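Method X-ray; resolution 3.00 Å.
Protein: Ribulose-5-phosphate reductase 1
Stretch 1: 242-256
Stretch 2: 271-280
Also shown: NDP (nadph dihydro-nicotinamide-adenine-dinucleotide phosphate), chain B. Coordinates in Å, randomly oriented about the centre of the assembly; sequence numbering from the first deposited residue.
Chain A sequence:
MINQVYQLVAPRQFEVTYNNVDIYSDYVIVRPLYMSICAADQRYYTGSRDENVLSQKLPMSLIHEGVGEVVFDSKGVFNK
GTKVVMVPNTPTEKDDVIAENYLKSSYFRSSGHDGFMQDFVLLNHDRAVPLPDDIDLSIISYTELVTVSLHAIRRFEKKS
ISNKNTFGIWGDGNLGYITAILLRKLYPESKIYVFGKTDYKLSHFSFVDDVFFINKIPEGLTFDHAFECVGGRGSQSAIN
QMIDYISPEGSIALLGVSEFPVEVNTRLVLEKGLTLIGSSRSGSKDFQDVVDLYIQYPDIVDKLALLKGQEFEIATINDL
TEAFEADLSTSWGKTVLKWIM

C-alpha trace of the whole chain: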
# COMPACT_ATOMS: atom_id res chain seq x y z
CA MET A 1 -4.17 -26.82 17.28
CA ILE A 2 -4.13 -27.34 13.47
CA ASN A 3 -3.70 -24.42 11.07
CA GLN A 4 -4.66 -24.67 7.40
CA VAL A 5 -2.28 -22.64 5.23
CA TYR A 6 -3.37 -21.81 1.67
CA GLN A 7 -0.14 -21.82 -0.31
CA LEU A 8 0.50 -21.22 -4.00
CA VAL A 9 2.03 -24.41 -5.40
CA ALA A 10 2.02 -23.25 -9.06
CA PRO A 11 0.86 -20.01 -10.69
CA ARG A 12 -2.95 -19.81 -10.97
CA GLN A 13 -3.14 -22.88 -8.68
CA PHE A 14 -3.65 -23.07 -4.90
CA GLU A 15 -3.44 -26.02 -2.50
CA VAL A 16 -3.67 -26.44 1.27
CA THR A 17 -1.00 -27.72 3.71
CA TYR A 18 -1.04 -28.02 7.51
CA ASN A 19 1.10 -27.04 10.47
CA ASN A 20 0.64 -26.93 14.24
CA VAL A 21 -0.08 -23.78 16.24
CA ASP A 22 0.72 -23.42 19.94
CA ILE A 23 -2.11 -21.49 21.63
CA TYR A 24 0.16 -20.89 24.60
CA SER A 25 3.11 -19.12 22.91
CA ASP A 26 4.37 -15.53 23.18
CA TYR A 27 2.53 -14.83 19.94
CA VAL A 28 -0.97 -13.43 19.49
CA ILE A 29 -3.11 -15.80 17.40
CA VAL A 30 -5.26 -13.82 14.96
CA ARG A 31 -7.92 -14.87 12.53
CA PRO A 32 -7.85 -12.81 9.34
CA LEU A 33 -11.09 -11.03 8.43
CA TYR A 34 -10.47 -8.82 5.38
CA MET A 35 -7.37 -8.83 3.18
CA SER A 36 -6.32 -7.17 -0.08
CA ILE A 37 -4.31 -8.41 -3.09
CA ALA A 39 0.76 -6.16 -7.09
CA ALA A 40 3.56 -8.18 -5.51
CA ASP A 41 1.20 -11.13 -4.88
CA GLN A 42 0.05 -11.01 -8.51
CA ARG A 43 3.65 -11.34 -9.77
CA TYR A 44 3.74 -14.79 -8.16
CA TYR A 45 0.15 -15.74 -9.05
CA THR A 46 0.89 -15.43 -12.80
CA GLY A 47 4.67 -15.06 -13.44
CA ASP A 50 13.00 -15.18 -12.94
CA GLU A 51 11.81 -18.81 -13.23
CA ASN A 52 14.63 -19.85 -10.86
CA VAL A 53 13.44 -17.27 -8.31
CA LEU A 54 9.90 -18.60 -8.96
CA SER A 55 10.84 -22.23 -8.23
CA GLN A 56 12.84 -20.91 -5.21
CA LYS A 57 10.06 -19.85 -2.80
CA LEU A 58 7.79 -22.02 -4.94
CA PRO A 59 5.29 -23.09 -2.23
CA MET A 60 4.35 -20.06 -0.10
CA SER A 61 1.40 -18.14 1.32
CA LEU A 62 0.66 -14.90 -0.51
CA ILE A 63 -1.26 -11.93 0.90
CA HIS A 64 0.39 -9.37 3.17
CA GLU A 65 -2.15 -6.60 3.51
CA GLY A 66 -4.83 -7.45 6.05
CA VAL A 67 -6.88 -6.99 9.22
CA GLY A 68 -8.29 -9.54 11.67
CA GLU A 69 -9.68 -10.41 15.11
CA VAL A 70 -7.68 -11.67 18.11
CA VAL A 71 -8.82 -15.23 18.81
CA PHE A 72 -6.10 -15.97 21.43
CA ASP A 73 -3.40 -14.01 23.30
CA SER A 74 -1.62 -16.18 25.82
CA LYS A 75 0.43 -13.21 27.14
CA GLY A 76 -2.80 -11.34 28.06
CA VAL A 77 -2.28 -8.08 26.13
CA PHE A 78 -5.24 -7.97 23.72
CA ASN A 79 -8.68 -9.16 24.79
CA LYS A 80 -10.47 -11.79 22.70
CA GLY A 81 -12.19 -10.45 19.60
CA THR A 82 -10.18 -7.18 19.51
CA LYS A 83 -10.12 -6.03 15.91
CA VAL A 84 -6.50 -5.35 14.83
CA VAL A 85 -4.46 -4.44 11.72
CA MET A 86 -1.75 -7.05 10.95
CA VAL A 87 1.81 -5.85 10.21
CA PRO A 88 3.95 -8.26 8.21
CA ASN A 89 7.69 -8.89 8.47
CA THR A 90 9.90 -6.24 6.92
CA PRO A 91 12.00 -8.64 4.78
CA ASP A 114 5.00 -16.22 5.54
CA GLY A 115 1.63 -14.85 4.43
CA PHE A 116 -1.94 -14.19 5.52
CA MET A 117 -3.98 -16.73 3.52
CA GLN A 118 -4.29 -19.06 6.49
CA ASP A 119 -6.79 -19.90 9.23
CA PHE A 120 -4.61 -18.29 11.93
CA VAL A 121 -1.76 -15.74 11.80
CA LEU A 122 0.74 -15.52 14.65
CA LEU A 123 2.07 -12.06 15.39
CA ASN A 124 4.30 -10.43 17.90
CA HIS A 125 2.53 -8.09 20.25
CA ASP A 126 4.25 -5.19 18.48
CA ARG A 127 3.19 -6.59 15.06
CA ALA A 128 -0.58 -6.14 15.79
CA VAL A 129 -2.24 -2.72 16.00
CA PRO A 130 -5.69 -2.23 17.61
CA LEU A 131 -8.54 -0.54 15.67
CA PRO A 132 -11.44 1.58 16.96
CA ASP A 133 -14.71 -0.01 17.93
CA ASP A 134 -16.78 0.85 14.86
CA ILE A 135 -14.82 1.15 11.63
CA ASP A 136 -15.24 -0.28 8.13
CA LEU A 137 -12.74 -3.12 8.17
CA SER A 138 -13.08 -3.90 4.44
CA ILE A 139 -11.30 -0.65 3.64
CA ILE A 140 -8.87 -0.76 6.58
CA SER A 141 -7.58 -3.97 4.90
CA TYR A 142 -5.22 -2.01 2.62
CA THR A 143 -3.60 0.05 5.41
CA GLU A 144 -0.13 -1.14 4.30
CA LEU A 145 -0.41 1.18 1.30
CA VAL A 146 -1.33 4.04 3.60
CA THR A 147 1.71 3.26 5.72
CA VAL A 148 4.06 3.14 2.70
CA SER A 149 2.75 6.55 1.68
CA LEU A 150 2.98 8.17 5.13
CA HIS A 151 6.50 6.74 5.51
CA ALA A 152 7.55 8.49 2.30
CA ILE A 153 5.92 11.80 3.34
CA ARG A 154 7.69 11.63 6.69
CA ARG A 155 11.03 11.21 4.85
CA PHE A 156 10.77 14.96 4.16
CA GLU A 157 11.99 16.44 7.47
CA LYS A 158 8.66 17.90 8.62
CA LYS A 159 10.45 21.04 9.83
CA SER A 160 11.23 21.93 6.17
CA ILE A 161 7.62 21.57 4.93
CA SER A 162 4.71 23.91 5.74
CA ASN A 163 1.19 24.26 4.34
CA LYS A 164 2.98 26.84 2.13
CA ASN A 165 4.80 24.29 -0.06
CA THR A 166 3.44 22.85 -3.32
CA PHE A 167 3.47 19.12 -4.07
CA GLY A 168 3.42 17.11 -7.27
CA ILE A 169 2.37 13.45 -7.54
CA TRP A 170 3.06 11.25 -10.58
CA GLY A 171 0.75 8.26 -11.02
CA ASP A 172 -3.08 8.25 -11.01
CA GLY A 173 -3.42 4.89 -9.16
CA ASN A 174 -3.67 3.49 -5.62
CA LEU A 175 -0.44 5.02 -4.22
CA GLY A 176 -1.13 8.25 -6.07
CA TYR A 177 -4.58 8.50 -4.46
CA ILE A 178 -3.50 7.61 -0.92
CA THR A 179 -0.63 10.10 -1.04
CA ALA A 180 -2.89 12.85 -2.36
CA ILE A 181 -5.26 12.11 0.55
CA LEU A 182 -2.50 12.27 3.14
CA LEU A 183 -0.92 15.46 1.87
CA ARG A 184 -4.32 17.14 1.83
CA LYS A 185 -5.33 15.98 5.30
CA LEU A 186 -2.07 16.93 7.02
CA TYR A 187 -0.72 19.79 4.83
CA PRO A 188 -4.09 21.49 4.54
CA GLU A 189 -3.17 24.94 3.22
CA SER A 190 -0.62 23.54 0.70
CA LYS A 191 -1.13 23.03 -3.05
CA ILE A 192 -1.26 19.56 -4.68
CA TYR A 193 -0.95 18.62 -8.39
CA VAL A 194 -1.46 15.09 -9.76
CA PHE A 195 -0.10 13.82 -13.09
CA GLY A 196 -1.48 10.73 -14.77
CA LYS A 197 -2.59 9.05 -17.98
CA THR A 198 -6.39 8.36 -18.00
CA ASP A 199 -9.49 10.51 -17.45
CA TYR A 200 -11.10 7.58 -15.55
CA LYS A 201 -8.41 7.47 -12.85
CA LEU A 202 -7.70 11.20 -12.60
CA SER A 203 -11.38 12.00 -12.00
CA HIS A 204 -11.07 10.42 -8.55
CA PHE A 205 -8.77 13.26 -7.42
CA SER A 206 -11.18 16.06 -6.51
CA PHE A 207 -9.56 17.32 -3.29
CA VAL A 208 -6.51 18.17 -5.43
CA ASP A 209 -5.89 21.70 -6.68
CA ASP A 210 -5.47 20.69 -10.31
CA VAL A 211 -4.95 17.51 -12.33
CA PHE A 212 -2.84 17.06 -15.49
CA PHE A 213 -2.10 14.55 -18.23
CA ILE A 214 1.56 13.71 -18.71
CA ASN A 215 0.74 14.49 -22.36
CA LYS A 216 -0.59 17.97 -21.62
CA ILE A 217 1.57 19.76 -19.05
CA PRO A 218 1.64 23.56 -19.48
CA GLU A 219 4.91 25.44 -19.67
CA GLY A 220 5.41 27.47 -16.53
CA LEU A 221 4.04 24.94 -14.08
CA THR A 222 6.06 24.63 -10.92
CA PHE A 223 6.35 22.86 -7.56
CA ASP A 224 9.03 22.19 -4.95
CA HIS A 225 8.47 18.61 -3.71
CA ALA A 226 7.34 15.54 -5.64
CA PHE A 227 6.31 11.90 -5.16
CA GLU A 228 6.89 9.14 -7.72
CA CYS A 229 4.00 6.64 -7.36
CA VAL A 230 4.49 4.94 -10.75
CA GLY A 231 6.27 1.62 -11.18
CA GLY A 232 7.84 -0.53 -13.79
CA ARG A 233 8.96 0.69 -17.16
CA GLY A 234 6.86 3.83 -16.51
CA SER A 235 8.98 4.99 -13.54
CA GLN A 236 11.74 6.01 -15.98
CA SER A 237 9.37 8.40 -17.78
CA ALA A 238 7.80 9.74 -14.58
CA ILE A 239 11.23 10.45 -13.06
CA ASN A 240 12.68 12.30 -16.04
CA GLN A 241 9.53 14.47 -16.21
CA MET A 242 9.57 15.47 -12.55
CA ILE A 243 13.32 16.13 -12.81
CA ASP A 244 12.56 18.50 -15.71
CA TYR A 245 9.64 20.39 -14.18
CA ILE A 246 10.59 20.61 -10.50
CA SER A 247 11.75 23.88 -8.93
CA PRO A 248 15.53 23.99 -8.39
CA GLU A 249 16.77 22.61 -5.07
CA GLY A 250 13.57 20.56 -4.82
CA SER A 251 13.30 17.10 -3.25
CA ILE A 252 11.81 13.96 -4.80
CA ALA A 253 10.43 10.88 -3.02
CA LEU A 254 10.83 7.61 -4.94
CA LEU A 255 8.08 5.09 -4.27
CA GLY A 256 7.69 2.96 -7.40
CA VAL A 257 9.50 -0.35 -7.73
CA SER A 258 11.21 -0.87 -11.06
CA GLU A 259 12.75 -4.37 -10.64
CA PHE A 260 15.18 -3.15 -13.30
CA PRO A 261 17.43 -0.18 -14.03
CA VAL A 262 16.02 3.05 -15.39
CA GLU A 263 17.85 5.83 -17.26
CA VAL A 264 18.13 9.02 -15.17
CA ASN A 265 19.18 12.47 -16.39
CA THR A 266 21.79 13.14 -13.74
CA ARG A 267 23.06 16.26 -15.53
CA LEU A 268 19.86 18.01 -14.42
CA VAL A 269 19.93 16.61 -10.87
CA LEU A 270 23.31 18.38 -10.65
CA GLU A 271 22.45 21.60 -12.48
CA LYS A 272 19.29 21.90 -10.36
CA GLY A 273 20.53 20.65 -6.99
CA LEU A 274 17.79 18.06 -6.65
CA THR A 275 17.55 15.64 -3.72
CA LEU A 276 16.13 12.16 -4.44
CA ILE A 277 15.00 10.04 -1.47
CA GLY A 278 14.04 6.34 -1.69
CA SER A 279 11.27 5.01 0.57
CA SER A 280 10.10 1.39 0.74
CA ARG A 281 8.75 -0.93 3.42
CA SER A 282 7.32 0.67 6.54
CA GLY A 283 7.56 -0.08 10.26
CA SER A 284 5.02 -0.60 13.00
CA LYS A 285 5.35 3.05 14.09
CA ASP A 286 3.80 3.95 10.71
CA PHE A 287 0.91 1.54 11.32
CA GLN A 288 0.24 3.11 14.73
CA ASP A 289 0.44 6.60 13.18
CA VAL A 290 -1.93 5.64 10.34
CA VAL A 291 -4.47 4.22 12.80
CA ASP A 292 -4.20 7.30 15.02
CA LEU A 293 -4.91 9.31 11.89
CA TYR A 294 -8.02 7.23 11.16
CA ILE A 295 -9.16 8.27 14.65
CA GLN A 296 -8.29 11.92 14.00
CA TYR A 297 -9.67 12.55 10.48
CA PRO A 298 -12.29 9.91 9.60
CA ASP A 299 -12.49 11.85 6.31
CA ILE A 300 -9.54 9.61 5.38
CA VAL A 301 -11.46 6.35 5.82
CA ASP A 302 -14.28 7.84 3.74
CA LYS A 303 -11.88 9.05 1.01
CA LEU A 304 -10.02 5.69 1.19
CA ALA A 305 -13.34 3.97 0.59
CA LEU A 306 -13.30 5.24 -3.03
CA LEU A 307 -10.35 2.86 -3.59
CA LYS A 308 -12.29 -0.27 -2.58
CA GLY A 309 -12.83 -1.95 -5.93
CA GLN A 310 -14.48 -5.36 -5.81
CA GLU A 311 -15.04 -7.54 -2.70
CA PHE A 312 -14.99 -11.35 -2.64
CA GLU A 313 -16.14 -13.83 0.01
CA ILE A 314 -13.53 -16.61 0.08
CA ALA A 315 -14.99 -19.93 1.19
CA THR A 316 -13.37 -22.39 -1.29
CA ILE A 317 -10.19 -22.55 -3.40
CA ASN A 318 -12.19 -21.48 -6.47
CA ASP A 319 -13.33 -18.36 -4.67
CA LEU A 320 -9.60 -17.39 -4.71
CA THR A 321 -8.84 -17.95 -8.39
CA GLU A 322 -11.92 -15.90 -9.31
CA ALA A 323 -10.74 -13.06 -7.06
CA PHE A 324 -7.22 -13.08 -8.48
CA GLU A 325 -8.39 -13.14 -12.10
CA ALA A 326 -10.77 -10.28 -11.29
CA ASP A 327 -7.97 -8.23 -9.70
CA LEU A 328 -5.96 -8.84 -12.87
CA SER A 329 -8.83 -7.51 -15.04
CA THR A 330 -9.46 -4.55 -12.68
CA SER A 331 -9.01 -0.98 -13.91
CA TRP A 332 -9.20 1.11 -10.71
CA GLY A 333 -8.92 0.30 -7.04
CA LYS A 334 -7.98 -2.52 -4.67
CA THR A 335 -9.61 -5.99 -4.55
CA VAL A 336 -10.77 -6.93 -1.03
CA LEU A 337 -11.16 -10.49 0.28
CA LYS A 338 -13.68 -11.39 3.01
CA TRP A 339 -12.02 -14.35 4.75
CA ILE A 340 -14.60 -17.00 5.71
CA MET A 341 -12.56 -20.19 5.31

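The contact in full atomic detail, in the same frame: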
# COMPACT_ATOMS: atom_id res chain seq x y z
N MET A 242 9.47 14.67 -13.76
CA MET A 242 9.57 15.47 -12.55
C MET A 242 10.94 16.13 -12.39
O MET A 242 11.01 17.27 -11.93
CB MET A 242 9.15 14.67 -11.31
CG MET A 242 9.69 13.27 -11.20
SD MET A 242 8.41 12.20 -10.49
CE MET A 242 8.39 12.83 -8.83
N ILE A 243 12.03 15.46 -12.79
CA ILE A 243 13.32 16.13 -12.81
C ILE A 243 13.22 17.42 -13.62
O ILE A 243 13.65 18.50 -13.18
CB ILE A 243 14.42 15.18 -13.35
CG1 ILE A 243 14.88 14.17 -12.29
CG2 ILE A 243 15.63 15.96 -13.86
CD1 ILE A 243 15.76 13.08 -12.85
N ASP A 244 12.60 17.35 -14.81
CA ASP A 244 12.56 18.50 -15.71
C ASP A 244 11.72 19.64 -15.16
O ASP A 244 12.10 20.81 -15.29
CB ASP A 244 12.05 18.11 -17.09
CG ASP A 244 13.00 17.17 -17.81
OD1 ASP A 244 13.86 16.55 -17.16
OD2 ASP A 244 12.92 17.10 -19.05
N TYR A 245 10.58 19.34 -14.55
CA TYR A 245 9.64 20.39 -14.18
C TYR A 245 9.81 20.92 -12.76
O TYR A 245 9.23 21.95 -12.42
CB TYR A 245 8.19 19.90 -14.37
CG TYR A 245 7.72 19.80 -15.83
CD1 TYR A 245 7.96 18.66 -16.58
CD2 TYR A 245 7.07 20.88 -16.45
CE1 TYR A 245 7.56 18.57 -17.90
CE2 TYR A 245 6.66 20.81 -17.78
CZ TYR A 245 6.91 19.65 -18.50
OH TYR A 245 6.52 19.55 -19.81
N ILE A 246 10.60 20.27 -11.92
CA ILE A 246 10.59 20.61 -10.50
C ILE A 246 11.43 21.86 -10.25
O ILE A 246 12.48 22.07 -10.89
CB ILE A 246 11.05 19.41 -9.64
CG1 ILE A 246 10.85 19.70 -8.15
CG2 ILE A 246 12.50 19.01 -9.93
CD1 ILE A 246 11.28 18.60 -7.28
N SER A 247 10.98 22.70 -9.32
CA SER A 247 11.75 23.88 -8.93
C SER A 247 13.17 23.48 -8.50
O SER A 247 13.37 22.41 -7.91
CB SER A 247 11.06 24.64 -7.80
OG SER A 247 9.92 25.33 -8.29
N PRO A 248 14.16 24.33 -8.76
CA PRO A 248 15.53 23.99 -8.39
C PRO A 248 15.69 23.92 -6.88
O PRO A 248 15.05 24.66 -6.13
CB PRO A 248 16.35 25.13 -8.98
CG PRO A 248 15.52 25.62 -10.08
CD PRO A 248 14.12 25.52 -9.62
N GLU A 249 16.55 22.99 -6.46
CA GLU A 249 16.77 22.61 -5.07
C GLU A 249 15.60 21.85 -4.48
O GLU A 249 15.54 21.67 -3.26
CB GLU A 249 17.12 23.83 -4.20
CG GLU A 249 18.59 24.23 -4.30
CD GLU A 249 19.02 25.21 -3.23
OE1 GLU A 249 18.62 26.40 -3.29
OE2 GLU A 249 19.77 24.78 -2.31
N GLY A 250 14.69 21.35 -5.32
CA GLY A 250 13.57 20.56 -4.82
C GLY A 250 13.96 19.14 -4.45
O GLY A 250 14.99 18.61 -4.88
N SER A 251 13.11 18.50 -3.63
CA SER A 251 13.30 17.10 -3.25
C SER A 251 12.27 16.20 -3.92
O SER A 251 11.15 16.61 -4.23
CB SER A 251 13.24 16.93 -1.74
OG SER A 251 14.02 17.92 -1.08
N ILE A 252 12.66 14.95 -4.15
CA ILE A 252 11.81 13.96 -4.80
C ILE A 252 11.82 12.65 -4.02
O ILE A 252 12.89 12.09 -3.73
CB ILE A 252 12.27 13.70 -6.24
CG1 ILE A 252 12.08 14.97 -7.05
CG2 ILE A 252 11.48 12.56 -6.82
CD1 ILE A 252 12.56 14.83 -8.48
N ALA A 253 10.63 12.15 -3.71
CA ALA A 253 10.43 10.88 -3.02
C ALA A 253 10.13 9.78 -4.03
O ALA A 253 9.18 9.89 -4.82
CB ALA A 253 9.31 10.97 -1.99
N LEU A 254 10.95 8.73 -4.01
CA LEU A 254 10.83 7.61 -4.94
C LEU A 254 10.01 6.53 -4.26
O LEU A 254 10.36 6.09 -3.15
CB LEU A 254 12.22 7.08 -5.32
CG LEU A 254 13.05 7.85 -6.35
CD1 LEU A 254 12.36 7.89 -7.73
CD2 LEU A 254 13.36 9.26 -5.86
N LEU A 255 8.90 6.13 -4.87
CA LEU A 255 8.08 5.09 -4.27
C LEU A 255 7.92 3.86 -5.15
O LEU A 255 7.87 2.75 -4.62
CB LEU A 255 6.70 5.63 -3.91
CG LEU A 255 6.78 6.48 -2.65
CD1 LEU A 255 5.45 7.14 -2.35
CD2 LEU A 255 7.19 5.58 -1.50
N GLY A 256 7.93 4.05 -6.47
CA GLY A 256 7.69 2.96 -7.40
C GLY A 256 8.85 1.99 -7.54
O GLY A 256 10.01 2.39 -7.66
N GLU A 271 22.69 20.21 -12.13
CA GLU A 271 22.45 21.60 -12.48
C GLU A 271 21.37 22.21 -11.61
O GLU A 271 21.40 23.41 -11.35
CB GLU A 271 22.10 21.72 -13.97
N LYS A 272 20.42 21.40 -11.13
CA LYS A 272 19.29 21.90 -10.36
C LYS A 272 19.39 21.63 -8.87
O LYS A 272 18.55 22.15 -8.13
CB LYS A 272 17.99 21.28 -10.86
CG LYS A 272 17.47 21.75 -12.18
CD LYS A 272 15.97 21.56 -12.13
CE LYS A 272 15.29 21.86 -13.43
NZ LYS A 272 13.87 21.54 -13.28
N GLY A 273 20.35 20.84 -8.41
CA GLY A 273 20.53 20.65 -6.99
C GLY A 273 19.46 19.80 -6.35
O GLY A 273 19.14 19.99 -5.17
N LEU A 274 18.92 18.84 -7.09
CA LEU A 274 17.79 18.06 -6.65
C LEU A 274 18.23 17.00 -5.64
O LEU A 274 19.33 16.43 -5.73
CB LEU A 274 17.12 17.39 -7.84
CG LEU A 274 16.67 18.36 -8.92
CD1 LEU A 274 15.98 17.59 -10.01
CD2 LEU A 274 15.77 19.47 -8.36
N THR A 275 17.35 16.73 -4.67
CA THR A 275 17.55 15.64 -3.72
C THR A 275 16.51 14.54 -3.98
O THR A 275 15.31 14.81 -4.00
CB THR A 275 17.44 16.14 -2.27
OG1 THR A 275 18.37 17.21 -2.07
CG2 THR A 275 17.83 15.06 -1.33
N LEU A 276 16.98 13.31 -4.17
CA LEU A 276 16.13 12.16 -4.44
C LEU A 276 16.21 11.18 -3.28
O LEU A 276 17.30 10.71 -2.96
CB LEU A 276 16.54 11.46 -5.74
CG LEU A 276 16.18 12.14 -7.06
CD1 LEU A 276 16.84 13.47 -7.19
CD2 LEU A 276 16.63 11.25 -8.20
N ILE A 277 15.06 10.86 -2.68
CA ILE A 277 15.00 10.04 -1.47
C ILE A 277 14.19 8.77 -1.79
O ILE A 277 13.05 8.88 -2.30
CB ILE A 277 14.36 10.81 -0.31
CG1 ILE A 277 15.04 12.16 -0.15
CG2 ILE A 277 14.59 10.05 0.99
CD1 ILE A 277 14.51 12.97 1.00
N GLY A 278 14.74 7.62 -1.49
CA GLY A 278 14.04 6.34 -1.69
C GLY A 278 13.36 5.89 -0.41
O GLY A 278 13.95 5.95 0.67
N SER A 279 12.09 5.47 -0.55
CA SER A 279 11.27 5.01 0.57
C SER A 279 10.59 3.69 0.20
O SER A 279 9.95 3.60 -0.85
CB SER A 279 10.23 6.06 0.95
OG SER A 279 9.37 5.59 1.98
N SER A 280 10.70 2.68 1.07
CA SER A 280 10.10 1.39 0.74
C SER A 280 9.21 0.86 1.87
O SER A 280 8.19 1.47 2.23
CB SER A 280 11.19 0.38 0.39
OG SER A 280 10.66 -0.75 -0.29
PA NDP B . -1.11 1.09 -10.31
O1A NDP B . -1.47 -0.10 -11.15
O2A NDP B . -2.36 1.64 -9.63
O5B NDP B . -0.38 2.22 -11.29
C5B NDP B . -0.36 3.64 -10.90
C4B NDP B . -0.76 4.57 -12.10
O4B NDP B . 0.27 5.13 -12.67
C3B NDP B . -1.45 3.75 -13.23
O3B NDP B . -2.73 4.19 -13.44
C2B NDP B . -0.68 4.02 -14.52
O2B NDP B . -1.74 4.19 -15.56
C1B NDP B . -0.06 5.14 -14.26
N9A NDP B . 1.11 5.41 -15.10
C8A NDP B . 1.73 4.61 -16.01
N7A NDP B . 2.77 5.29 -16.56
C5A NDP B . 2.80 6.49 -15.99
C6A NDP B . 3.73 7.68 -16.21
N6A NDP B . 4.81 7.56 -17.16
N1A NDP B . 3.52 8.87 -15.46
C2A NDP B . 2.43 8.97 -14.51
N3A NDP B . 1.54 7.81 -14.31
C4A NDP B . 1.77 6.57 -15.10
O3 NDP B . -0.03 0.67 -9.08
PN NDP B . 0.15 1.49 -7.61
O1N NDP B . -0.43 2.90 -7.69
O2N NDP B . -0.61 0.76 -6.54
O5D NDP B . 1.77 1.48 -7.23
C5D NDP B . 2.74 1.29 -8.29
C4D NDP B . 4.08 0.92 -7.86
O4D NDP B . 4.33 1.13 -6.31
C3D NDP B . 4.41 -0.57 -8.12
O3D NDP B . 5.76 -0.72 -8.73
C2D NDP B . 4.34 -1.15 -6.90
O2D NDP B . 5.13 -2.38 -6.77
C1D NDP B . 4.86 0.00 -5.87
N1N NDP B . 4.61 -0.27 -4.44
C2N NDP B . 5.66 0.12 -3.50
C3N NDP B . 5.65 -0.27 -2.01
C7N NDP B . 6.87 0.19 -1.10
O7N NDP B . 7.12 -0.39 -0.08
N7N NDP B . 7.67 1.34 -1.53
C4N NDP B . 4.35 -0.85 -1.40
C5N NDP B . 3.39 -1.42 -2.46
C6N NDP B . 3.39 -0.90 -3.91
P2B NDP B . -1.75 3.08 -16.74
O1X NDP B . -0.36 2.83 -17.28
O2X NDP B . -2.27 1.78 -16.14
O3X NDP B . -2.65 3.59 -17.85

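A lysine ammonium group can do for a helix end what is more often left to backbone or solvent: take up the carbonyl oxygens that the last turn leaves without partners. In this reductase the long side chain of Lys-272 runs to the end of the helix that closes at Tyr-245 and gives hydrogen bonds to three main-chain oxygens at once. Its NZ lies 3.0 Å from Ile-243 O, 2.8 Å from Asp-244 O and 2.8 Å from Ile-246 O. The CA-to-CB bond of Lys-272 points sideways, but chi2 to chi4 are all t, so the extended chain carries the charge across to the other stretch. No modelled carboxylate of the two stretches takes part; the three acceptors are carbonyl oxygens, two from the final helical turn and one from Ile-246, the first residue to leave helical phi/psi.

The same lysine is tied to the other stretch by its backbone. Ser-247 to Gly-250 form a type II turn, closed by a weak bond from Gly-250 N to Ser-247 O (3.1 Å), and within it Glu-249 N donates to Lys-272 O at 2.7 Å. Across from Glu-249, Gly-273 is the first residue to leave helical phi/psi after the other helix, with positive phi and a Schellman motif. Its positive phi by itself favours glycine, and an ideal CB would point toward the turn, 3.6 Å from Glu-249 CG. At Gly-250 the limit is steric and local: a CB there would lie 2.7 Å from Ile-246 CD1.

Beyond the turn the contact becomes a parallel strand pair, 251-254 beside 275-278, with directions 22° apart. On each strand alternate residues, Ile-252 and Leu-254 on one and Thr-275 and Ile-277 on the other, both donate and accept, each reaching the two residues that flank its bridge partner. Thr-275 N bonds to Gly-250 O (3.0 Å), and Thr-275 O receives Ile-252 N (2.7 Å); Ile-252 O then accepts Ile-277 N (2.7 Å), and Ile-277 O accepts Leu-254 N (2.7 Å). The ladder runs on past the paired strands, where Ser-279 N reaches Leu-254 O at a longer 3.2 Å. CA-H...O contacts fill in between these bonds, the shortest from Ser-251 CA to Thr-275 O at 3.1 Å.

Side chains alternate across the sheet. Ile-252, Leu-254 and Leu-276 share one face, where Leu-254 CD2 approaches Leu-276 CB to 3.9 Å and Ile-252 CB lies 4.3 Å from Leu-276 CG. Gly-278 adds nothing to that face, although there is room for a CB. Ser-251, Ala-253, Thr-275 and Ile-277 occupy the other. Nearer the helix, Leu-274 packs beside the lysine cluster, its CD2 3.7 Å from Ile-246 CG2 and its CD1 4.2 Å from Ile-243 CG2.

Where the strands have ended, the two chains meet the cofactor together. The NADPH carboxamide nitrogen N7N donates to Ser-279 O at 3.3 Å and, weakly, to Leu-255 O at 3.4 Å, so one amide group bridges the two stretches, consistent with an NADPH-dependent reductase.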